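Local atomic coordinates of aromatic amino acid beta-eliminating lyase/threonine aldolase (Exiguobacterium sibiricum, PDB entry 3LWS), a protein that belongs to the beta-eliminating lyase family, built on the aminotransferase-like fold, and carries a covalently bound pyridoxal phosphate cofactor. Residues 290-295 against 327-332; 180-185 against 284-289; 90-95 against 137-142. One frame throughout, in Å; residues are numbered along the deposited sequence.

Interaction 1 of 3, residues 290-295 against 327-332; sequences FHLHFD and CSTEIS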
loop_
_atom_site.group_PDB
_atom_site.type_symbol
_atom_site.label_atom_id
_atom_site.label_comp_id
_atom_site.label_asym_id
_atom_site.label_seq_id
_atom_site.Cartn_x
_atom_site.Cartn_y
_atom_site.Cartn_z
ATOM N N PHE A 290 10.652 21.325 -15.578
ATOM C CA PHE A 290 11.266 22.542 -15.105
ATOM C C PHE A 290 10.302 23.259 -14.148
ATOM O O PHE A 290 9.121 22.896 -14.054
ATOM C CB PHE A 290 11.656 23.451 -16.273
ATOM C CG PHE A 290 10.541 23.748 -17.248
ATOM C CD1 PHE A 290 10.345 22.949 -18.370
ATOM C CD2 PHE A 290 9.709 24.855 -17.066
ATOM C CE1 PHE A 290 9.338 23.247 -19.294
ATOM C CE2 PHE A 290 8.698 25.148 -17.970
ATOM C CZ PHE A 290 8.522 24.352 -19.098
ATOM N N HIS A 291 10.782 24.281 -13.454
ATOM C CA HIS A 291 9.859 25.161 -12.744
ATOM C C HIS A 291 9.652 26.423 -13.532
ATOM O O HIS A 291 10.568 26.909 -14.177
ATOM C CB HIS A 291 10.318 25.472 -11.324
ATOM C CG HIS A 291 10.212 24.307 -10.384
ATOM N ND1 HIS A 291 10.683 24.353 -9.095
ATOM C CD2 HIS A 291 9.696 23.058 -10.553
ATOM C CE1 HIS A 291 10.478 23.184 -8.509
ATOM N NE2 HIS A 291 9.861 22.387 -9.363
ATOM N N LEU A 292 8.433 26.925 -13.465
ATOM C CA LEU A 292 8.008 28.101 -14.195
ATOM C C LEU A 292 7.700 29.181 -13.159
ATOM O O LEU A 292 6.718 29.060 -12.429
ATOM C CB LEU A 292 6.760 27.774 -15.011
ATOM C CG LEU A 292 6.142 28.907 -15.826
ATOM C CD1 LEU A 292 7.150 29.424 -16.856
ATOM C CD2 LEU A 292 4.863 28.400 -16.493
ATOM N N HIS A 293 8.542 30.205 -13.141
ATOM C CA HIS A 293 8.491 31.388 -12.272
ATOM C C HIS A 293 7.919 32.647 -12.966
ATOM O O HIS A 293 8.387 33.023 -14.059
ATOM C CB HIS A 293 9.931 31.762 -11.941
ATOM C CG HIS A 293 10.633 30.782 -11.065
ATOM N ND1 HIS A 293 11.508 31.170 -10.079
ATOM C CD2 HIS A 293 10.596 29.434 -11.022
ATOM C CE1 HIS A 293 11.981 30.098 -9.468
ATOM N NE2 HIS A 293 11.426 29.034 -10.011
ATOM N N PHE A 294 6.972 33.310 -12.305
ATOM C CA PHE A 294 6.377 34.559 -12.719
ATOM C C PHE A 294 6.721 35.633 -11.672
ATOM O O PHE A 294 6.483 35.432 -10.473
ATOM C CB PHE A 294 4.839 34.441 -12.779
ATOM C CG PHE A 294 4.335 33.353 -13.691
ATOM C CD1 PHE A 294 4.156 32.049 -13.233
ATOM C CD2 PHE A 294 4.033 33.629 -15.010
ATOM C CE1 PHE A 294 3.699 31.049 -14.089
ATOM C CE2 PHE A 294 3.568 32.634 -15.853
ATOM C CZ PHE A 294 3.402 31.356 -15.399
ATOM N N ASP A 295 7.224 36.776 -12.119
ATOM C CA ASP A 295 7.402 37.926 -11.240
ATOM C C ASP A 295 5.997 38.357 -10.783
ATOM O O ASP A 295 5.046 38.345 -11.564
ATOM C CB ASP A 295 8.149 39.078 -11.944
ATOM C CG ASP A 295 9.704 38.858 -12.023
ATOM O OD1 ASP A 295 10.278 37.956 -11.364
ATOM O OD2 ASP A 295 10.368 39.638 -12.741
ATOM N N CYS A 327 6.023 33.863 -8.048
ATOM C CA CYS A 327 5.253 32.651 -7.775
ATOM C C CYS A 327 5.625 31.607 -8.799
ATOM O O CYS A 327 6.074 31.930 -9.906
ATOM C CB CYS A 327 3.740 32.914 -7.814
ATOM S SG CYS A 327 3.170 33.797 -9.246
ATOM N N SER A 328 5.421 30.356 -8.443
ATOM C CA SER A 328 6.056 29.249 -9.153
ATOM C C SER A 328 5.107 28.100 -9.358
ATOM O O SER A 328 4.196 27.886 -8.564
ATOM C CB SER A 328 7.236 28.738 -8.325
ATOM O OG SER A 328 7.929 27.707 -8.987
ATOM N N THR A 329 5.304 27.381 -10.463
ATOM C CA THR A 329 4.611 26.131 -10.689
ATOM C C THR A 329 5.570 25.158 -11.358
ATOM O O THR A 329 6.595 25.558 -11.941
ATOM C CB THR A 329 3.366 26.300 -11.542
ATOM O OG1 THR A 329 2.514 25.157 -11.352
ATOM C CG2 THR A 329 3.722 26.449 -13.047
ATOM N N GLU A 330 5.250 23.884 -11.261
ATOM C CA GLU A 330 6.117 22.840 -11.819
ATOM C C GLU A 330 5.478 22.252 -13.106
ATOM O O GLU A 330 4.320 21.899 -13.122
ATOM C CB GLU A 330 6.350 21.757 -10.783
ATOM C CG GLU A 330 7.225 20.602 -11.241
ATOM C CD GLU A 330 7.519 19.629 -10.116
ATOM O OE1 GLU A 330 8.339 19.950 -9.225
ATOM O OE2 GLU A 330 6.916 18.543 -10.124
ATOM N N ILE A 331 6.253 22.178 -14.171
ATOM C CA ILE A 331 5.796 21.593 -15.445
ATOM C C ILE A 331 6.542 20.285 -15.631
ATOM O O ILE A 331 7.764 20.284 -15.592
ATOM C CB ILE A 331 6.182 22.510 -16.638
ATOM C CG1 ILE A 331 5.579 23.917 -16.504
ATOM C CG2 ILE A 331 5.818 21.835 -17.968
ATOM C CD1 ILE A 331 4.082 23.986 -16.304
ATOM N N SER A 332 5.833 19.183 -15.835
ATOM C CA SER A 332 6.471 17.914 -16.238
ATOM C C SER A 332 5.796 17.440 -17.540
ATOM O O SER A 332 4.597 17.203 -17.553
ATOM C CB SER A 332 6.298 16.863 -15.152
ATOM O OG SER A 332 7.002 17.231 -13.950
#
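H291 and E330 face each other as a non-hydrogen-bonded pair of two antiparallel strands, and their side chains supply a bond where the backbones make none. CB of H291 rises from the sheet face it shares with E330 and S328, 4.0 Å from S328 OG and a little closer to T329 O. CG lies anti to the carbonyl carbon, beside the backbone N (chi1 -71°); beyond it the end of the side chain comes nearer the neighbouring strand. CD2 then rests on the aliphatic part of the glutamate, 3.6 Å from E330 CG, and at the tip NE2 donates to E330 OE1 over 2.9 Å. That oxygen lies close to the ring plane and accepts through its anti lone pair, ring and carboxylate being nearly coplanar (16°). E330 also makes a salt bridge with R146 through OE1, so one oxygen serves two donors; the added positive charge would be expected to temper its pull on the histidine.

On the opposite face the side chains are mostly apolar. I331 CB sits over one face of the F290 ring, 4.0 Å from its centroid, a CH-pi contact in which a branched aliphatic residue suits a flat neighbour. CB of L292 meets T329 CG2 at 3.9 Å, while T329 turns its hydroxyl to Y319 O. F294 closes the row, its CB 4.0 Å from C327 SG.

Between these faces run six backbone bonds, paired at F290-I331, L292-T329 and F294-C327; that of L292 N to T329 O is nearly straight (175°). Helix 258-273 packs against F290 and L292. These strands are mostly apolar on that side and more polar on the other; a small antiparallel sheet packed against helices is typical of the smaller domain of fold type I pyridoxal phosphate proteins.

Interaction 2 of 3, residues 180-185 against 284-289; sequences FEMLPY and VPVSNM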
loop_
_atom_site.group_PDB
_atom_site.type_symbol
_atom_site.label_atom_id
_atom_site.label_comp_id
_atom_site.label_asym_id
_atom_site.label_seq_id
_atom_site.Cartn_x
_atom_site.Cartn_y
_atom_site.Cartn_z
ATOM N N PHE A 180 13.983 7.654 -15.454
ATOM C CA PHE A 180 13.729 7.440 -16.890
ATOM C C PHE A 180 13.778 8.765 -17.637
ATOM O O PHE A 180 14.322 8.839 -18.747
ATOM C CB PHE A 180 12.408 6.710 -17.109
ATOM C CG PHE A 180 12.367 5.374 -16.420
ATOM C CD1 PHE A 180 13.147 4.310 -16.901
ATOM C CD2 PHE A 180 11.645 5.199 -15.254
ATOM C CE1 PHE A 180 13.191 3.076 -16.233
ATOM C CE2 PHE A 180 11.670 3.955 -14.585
ATOM C CZ PHE A 180 12.440 2.895 -15.093
ATOM N N GLU A 181 13.306 9.823 -16.963
ATOM C CA GLU A 181 13.204 11.130 -17.525
ATOM C C GLU A 181 14.564 11.700 -17.831
ATOM O O GLU A 181 14.670 12.563 -18.712
ATOM C CB GLU A 181 12.452 12.098 -16.589
ATOM C CG GLU A 181 10.990 11.789 -16.385
ATOM C CD GLU A 181 10.705 10.806 -15.255
ATOM O OE1 GLU A 181 11.470 9.834 -15.118
ATOM O OE2 GLU A 181 9.706 11.020 -14.517
HETATM N N MSE A 182 15.581 11.256 -17.090
HETATM C CA MSE A 182 16.953 11.762 -17.209
HETATM C C MSE A 182 17.816 11.054 -18.275
HETATM O O MSE A 182 18.886 11.549 -18.630
HETATM C CB MSE A 182 17.680 11.641 -15.874
HETATM C CG MSE A 182 17.199 12.556 -14.814
HETATM SE SE MSE A 182 17.378 14.417 -15.328
HETATM C CE MSE A 182 19.112 14.539 -16.168
ATOM N N LEU A 183 17.365 9.900 -18.758
ATOM C CA LEU A 183 18.180 9.104 -19.675
ATOM C C LEU A 183 18.459 9.789 -21.040
ATOM O O LEU A 183 19.578 9.731 -21.509
ATOM C CB LEU A 183 17.624 7.670 -19.800
ATOM C CG LEU A 183 17.542 6.915 -18.453
ATOM C CD1 LEU A 183 17.120 5.457 -18.596
ATOM C CD2 LEU A 183 18.829 6.983 -17.680
ATOM N N PRO A 184 17.474 10.487 -21.642
ATOM C CA PRO A 184 17.798 11.176 -22.885
ATOM C C PRO A 184 18.981 12.126 -22.739
ATOM O O PRO A 184 19.898 12.087 -23.547
ATOM C CB PRO A 184 16.495 11.915 -23.215
ATOM C CG PRO A 184 15.470 11.097 -22.606
ATOM C CD PRO A 184 16.044 10.605 -21.338
ATOM N N TYR A 185 18.992 12.929 -21.674
ATOM C CA TYR A 185 20.046 13.917 -21.448
ATOM C C TYR A 185 21.392 13.282 -21.131
ATOM O O TYR A 185 22.428 13.734 -21.598
ATOM C CB TYR A 185 19.651 14.830 -20.286
ATOM C CG TYR A 185 20.746 15.689 -19.783
ATOM C CD1 TYR A 185 21.039 16.892 -20.400
ATOM C CD2 TYR A 185 21.532 15.289 -18.703
ATOM C CE1 TYR A 185 22.070 17.680 -19.957
ATOM C CE2 TYR A 185 22.551 16.079 -18.251
ATOM C CZ TYR A 185 22.818 17.278 -18.870
ATOM O OH TYR A 185 23.847 18.056 -18.395
ATOM N N VAL A 284 17.253 26.060 -19.304
ATOM C CA VAL A 284 17.152 24.976 -20.277
ATOM C C VAL A 284 16.963 23.713 -19.451
ATOM O O VAL A 284 17.811 23.379 -18.636
ATOM C CB VAL A 284 18.417 24.852 -21.150
ATOM C CG1 VAL A 284 18.196 23.805 -22.252
ATOM C CG2 VAL A 284 18.784 26.208 -21.747
ATOM N N PRO A 285 15.828 23.037 -19.617
ATOM C CA PRO A 285 15.600 21.758 -18.952
ATOM C C PRO A 285 16.630 20.682 -19.335
ATOM O O PRO A 285 17.169 20.732 -20.435
ATOM C CB PRO A 285 14.238 21.353 -19.473
ATOM C CG PRO A 285 13.569 22.632 -19.764
ATOM C CD PRO A 285 14.616 23.533 -20.281
ATOM N N VAL A 286 16.910 19.754 -18.422
ATOM C CA VAL A 286 17.761 18.613 -18.705
ATOM C C VAL A 286 16.912 17.336 -18.683
ATOM O O VAL A 286 17.458 16.238 -18.606
ATOM C CB VAL A 286 18.992 18.503 -17.707
ATOM C CG1 VAL A 286 19.915 19.689 -17.850
ATOM C CG2 VAL A 286 18.560 18.294 -16.229
ATOM N N SER A 287 15.586 17.503 -18.738
ATOM C CA SER A 287 14.620 16.426 -18.653
ATOM C C SER A 287 13.253 16.944 -19.127
ATOM O O SER A 287 13.160 18.000 -19.742
ATOM C CB SER A 287 14.495 15.964 -17.223
ATOM O OG SER A 287 13.864 16.960 -16.450
ATOM N N ASN A 288 12.187 16.224 -18.803
ATOM C CA ASN A 288 10.846 16.650 -19.170
ATOM C C ASN A 288 10.293 17.742 -18.258
ATOM O O ASN A 288 9.190 18.198 -18.478
ATOM C CB ASN A 288 9.861 15.479 -19.176
ATOM C CG ASN A 288 9.668 14.885 -17.821
ATOM O OD1 ASN A 288 10.605 14.810 -17.040
ATOM N ND2 ASN A 288 8.430 14.513 -17.510
HETATM N N MSE A 289 11.056 18.144 -17.247
HETATM C CA MSE A 289 10.533 19.041 -16.225
HETATM C C MSE A 289 11.328 20.321 -16.115
HETATM O O MSE A 289 12.505 20.388 -16.478
HETATM C CB MSE A 289 10.492 18.322 -14.870
HETATM C CG MSE A 289 11.831 18.290 -14.139
HETATM SE SE MSE A 289 11.595 17.771 -12.283
HETATM C CE MSE A 289 10.762 19.398 -11.589
HETATM O O HOH W 1 8.368 13.370 -14.672
HETATM O O HOH W 2 16.707 13.868 -19.902
#
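V286 O and Y185 N share one water, which also donates to E181 O, so three backbone groups grip a single oxygen. The water lies 2.7 Å from E181 O and 2.8 Å from V286 O. In a regular helix the N-H of Y185 would bond directly to E181 O; here, beside a proline that has no N-H of its own, the helix is kinked, and the inserted water carries that link while tying in the loop.

A second water takes over nearer the side-chain tips, donating to E181 OE2 and accepting from N288 ND2, 3.1 Å away. The same amide nitrogen also bonds V333 O, while OE2 has a weak bond from G207 N, next to K206, the lysine that bears pyridoxal phosphate. E181 and N288 meet in the part of the aminotransferase-like fold where a helix of the larger, cofactor-bearing domain lies against the loop leading into the small antiparallel sheet. Without a direct bond, N288 OD1 comes within 3.1 Å of E181 CG.

V286 supplies the apolar half. Its CB stands over the centre of the Y185 ring, 3.8 Å from the centroid and 13° off the normal, and the compact valine fits closely on the flat face. CG1 lies 3.6 Å from Y185 CE1. The other branch, CG2, meets CE of M182, a selenomethionine, at 3.8 Å; bends at chi2 and chi3 fold that chain toward the loop. S287 sets CB against the selenium and turns OG back to accept from M289 N at 3.1 Å, forming an ST turn.

Interaction 3 of 3, residues 90-95 against 137-142; sequences TVAYHP and ACLLLE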
loop_
_atom_site.group_PDB
_atom_site.type_symbol
_atom_site.label_atom_id
_atom_site.label_comp_id
_atom_site.label_asym_id
_atom_site.label_seq_id
_atom_site.Cartn_x
_atom_site.Cartn_y
_atom_site.Cartn_z
ATOM N N THR A 90 23.663 7.927 10.833
ATOM C CA THR A 90 23.562 9.223 10.162
ATOM C C THR A 90 23.558 9.024 8.650
ATOM O O THR A 90 24.359 8.267 8.119
ATOM C CB THR A 90 24.704 10.184 10.580
ATOM O OG1 THR A 90 24.604 10.446 11.987
ATOM C CG2 THR A 90 24.620 11.512 9.804
ATOM N N VAL A 91 22.646 9.713 7.970
ATOM C CA VAL A 91 22.565 9.694 6.509
ATOM C C VAL A 91 22.656 11.145 6.017
ATOM O O VAL A 91 22.381 12.080 6.771
ATOM C CB VAL A 91 21.276 8.994 6.023
ATOM C CG1 VAL A 91 21.194 7.551 6.576
ATOM C CG2 VAL A 91 20.049 9.803 6.391
ATOM N N ALA A 92 23.091 11.335 4.789
ATOM C CA ALA A 92 23.151 12.649 4.220
ATOM C C ALA A 92 22.429 12.736 2.857
ATOM O O ALA A 92 22.402 11.783 2.042
ATOM C CB ALA A 92 24.610 13.125 4.122
ATOM N N TYR A 93 21.839 13.895 2.624
ATOM C CA TYR A 93 21.154 14.191 1.380
ATOM C C TYR A 93 20.883 15.696 1.245
ATOM O O TYR A 93 21.227 16.478 2.140
ATOM C CB TYR A 93 19.847 13.371 1.253
ATOM C CG TYR A 93 18.896 13.347 2.442
ATOM C CD1 TYR A 93 18.472 14.508 3.039
ATOM C CD2 TYR A 93 18.372 12.147 2.911
ATOM C CE1 TYR A 93 17.576 14.496 4.123
ATOM C CE2 TYR A 93 17.432 12.135 3.970
ATOM C CZ TYR A 93 17.069 13.336 4.564
ATOM O OH TYR A 93 16.186 13.385 5.595
ATOM N N HIS A 94 20.331 16.092 0.099
ATOM C CA HIS A 94 19.936 17.496 -0.169
ATOM C C HIS A 94 18.886 17.988 0.869
ATOM O O HIS A 94 18.035 17.205 1.277
ATOM C CB HIS A 94 19.366 17.585 -1.608
ATOM C CG HIS A 94 19.196 18.987 -2.118
ATOM N ND1 HIS A 94 18.054 19.740 -1.899
ATOM C CD2 HIS A 94 20.045 19.781 -2.812
ATOM C CE1 HIS A 94 18.220 20.937 -2.433
ATOM N NE2 HIS A 94 19.411 20.984 -3.006
ATOM N N PRO A 95 18.909 19.295 1.256
ATOM C CA PRO A 95 17.901 19.779 2.243
ATOM C C PRO A 95 16.422 19.622 1.819
ATOM O O PRO A 95 15.549 19.552 2.663
ATOM C CB PRO A 95 18.237 21.264 2.424
ATOM C CG PRO A 95 19.575 21.499 1.776
ATOM C CD PRO A 95 19.927 20.317 0.933
ATOM N N ALA A 137 26.506 6.474 7.168
ATOM C CA ALA A 137 26.020 5.219 6.550
ATOM C C ALA A 137 25.739 5.349 5.054
ATOM O O ALA A 137 26.147 4.500 4.257
ATOM C CB ALA A 137 24.744 4.732 7.253
ATOM N N CYS A 138 25.014 6.410 4.676
ATOM C CA CYS A 138 24.483 6.523 3.315
ATOM C C CYS A 138 24.391 7.958 2.809
ATOM O O CYS A 138 23.940 8.818 3.560
ATOM C CB CYS A 138 23.099 5.940 3.281
ATOM S SG CYS A 138 22.437 5.800 1.609
ATOM N N LEU A 139 24.873 8.208 1.587
ATOM C CA LEU A 139 24.557 9.436 0.837
ATOM C C LEU A 139 23.424 9.064 -0.151
ATOM O O LEU A 139 23.536 8.059 -0.863
ATOM C CB LEU A 139 25.761 9.950 0.081
ATOM C CG LEU A 139 25.610 11.122 -0.902
ATOM C CD1 LEU A 139 25.114 12.377 -0.192
ATOM C CD2 LEU A 139 26.913 11.386 -1.588
ATOM N N LEU A 140 22.333 9.837 -0.139
ATOM C CA LEU A 140 21.212 9.726 -1.071
ATOM C C LEU A 140 21.335 10.871 -2.089
ATOM O O LEU A 140 21.459 12.034 -1.710
ATOM C CB LEU A 140 19.837 9.788 -0.327
ATOM C CG LEU A 140 18.537 9.774 -1.165
ATOM C CD1 LEU A 140 17.355 9.137 -0.434
ATOM C CD2 LEU A 140 18.095 11.197 -1.694
ATOM N N LEU A 141 21.364 10.523 -3.373
ATOM C CA LEU A 141 21.240 11.487 -4.442
ATOM C C LEU A 141 19.888 11.279 -5.104
ATOM O O LEU A 141 19.418 10.155 -5.189
ATOM C CB LEU A 141 22.321 11.293 -5.478
ATOM C CG LEU A 141 23.751 11.529 -5.011
ATOM C CD1 LEU A 141 24.712 11.113 -6.106
ATOM C CD2 LEU A 141 23.920 12.997 -4.607
ATOM N N GLU A 142 19.294 12.377 -5.571
ATOM C CA GLU A 142 18.034 12.403 -6.333
ATOM C C GLU A 142 18.282 12.987 -7.735
ATOM O O GLU A 142 18.675 14.147 -7.874
ATOM C CB GLU A 142 17.029 13.284 -5.583
ATOM C CG GLU A 142 15.637 13.349 -6.143
ATOM C CD GLU A 142 14.813 14.511 -5.557
ATOM O OE1 GLU A 142 14.826 14.701 -4.313
ATOM O OE2 GLU A 142 14.107 15.197 -6.353
HETATM O O HOH W 3 19.964 14.262 -2.227
#
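A92 sits between C138 and L140 of the neighbouring parallel strand and bonds to both through its backbone. Its N-H reaches C138 O over 2.9 Å, and its carbonyl accepts from L140 N in a nearly straight bond (171°). Towards the start of the pair T90 O accepts from A137 N, at 3.0 Å, and lies 4.0 Å from C138 N; that buried N-H finds no partner in the model. At the other end a water fills the step where the next direct bond of a parallel pair would fall: it accepts from H94 N and donates to L140 O, 2.7 Å away. Strand 90-93 gives way to loop there, and the water extends the pairing past its end.

The apolar contacts fall on two faces. V91 CG1 meets C138 CB at 4.1 Å, and helix 71-86 covers both through L79. On the other face the methyl of A92 lies 4.4 Å from L139 CD1, a small residue beside a long one, with V118 and L172 packed nearby. Y93 and L140 touch CB to CB at 3.9 Å. The tyrosine CG stands in the crowded position between the backbone N and carbonyl carbon (chi1 48°). L140 CB lies at the edge of the tyrosine ring, while the end of the side chain leads away from segment 137-142; its hydroxyl bonds E100 OE1.

Both strands are inner members of the seven-stranded mixed sheet of the large domain, 90-93 between 138-142 and 114-117. With neutral amide bonds across the seam, and small and aliphatic side chains and one aromatic above and below it, the contact holds by backbone pairing and modest apolar contact, and no charged pair joins the two segments.

All three contacts are largely buried, but they serve different parts of the fold. Interaction 3 joins parallel strands inside the large-domain sheet, and interaction 1 joins antiparallel strands of the small sheet; their centres lie about 26 Å apart. Interaction 2 bridges the two regions, with no direct hydrogen bond between its segments and two waters in their place. Its loop runs into strand 289-295, so interactions 1 and 2 touch: M289 packs on E330 and S332, and P285 on F290. Interaction 3 touches neither. Both sheets are held by backbone amides; interaction 1 adds a His-carboxylate bond between partly exposed H291 and E330, whereas the touching residues of interaction 3 are nearly all buried and add apolar contacts.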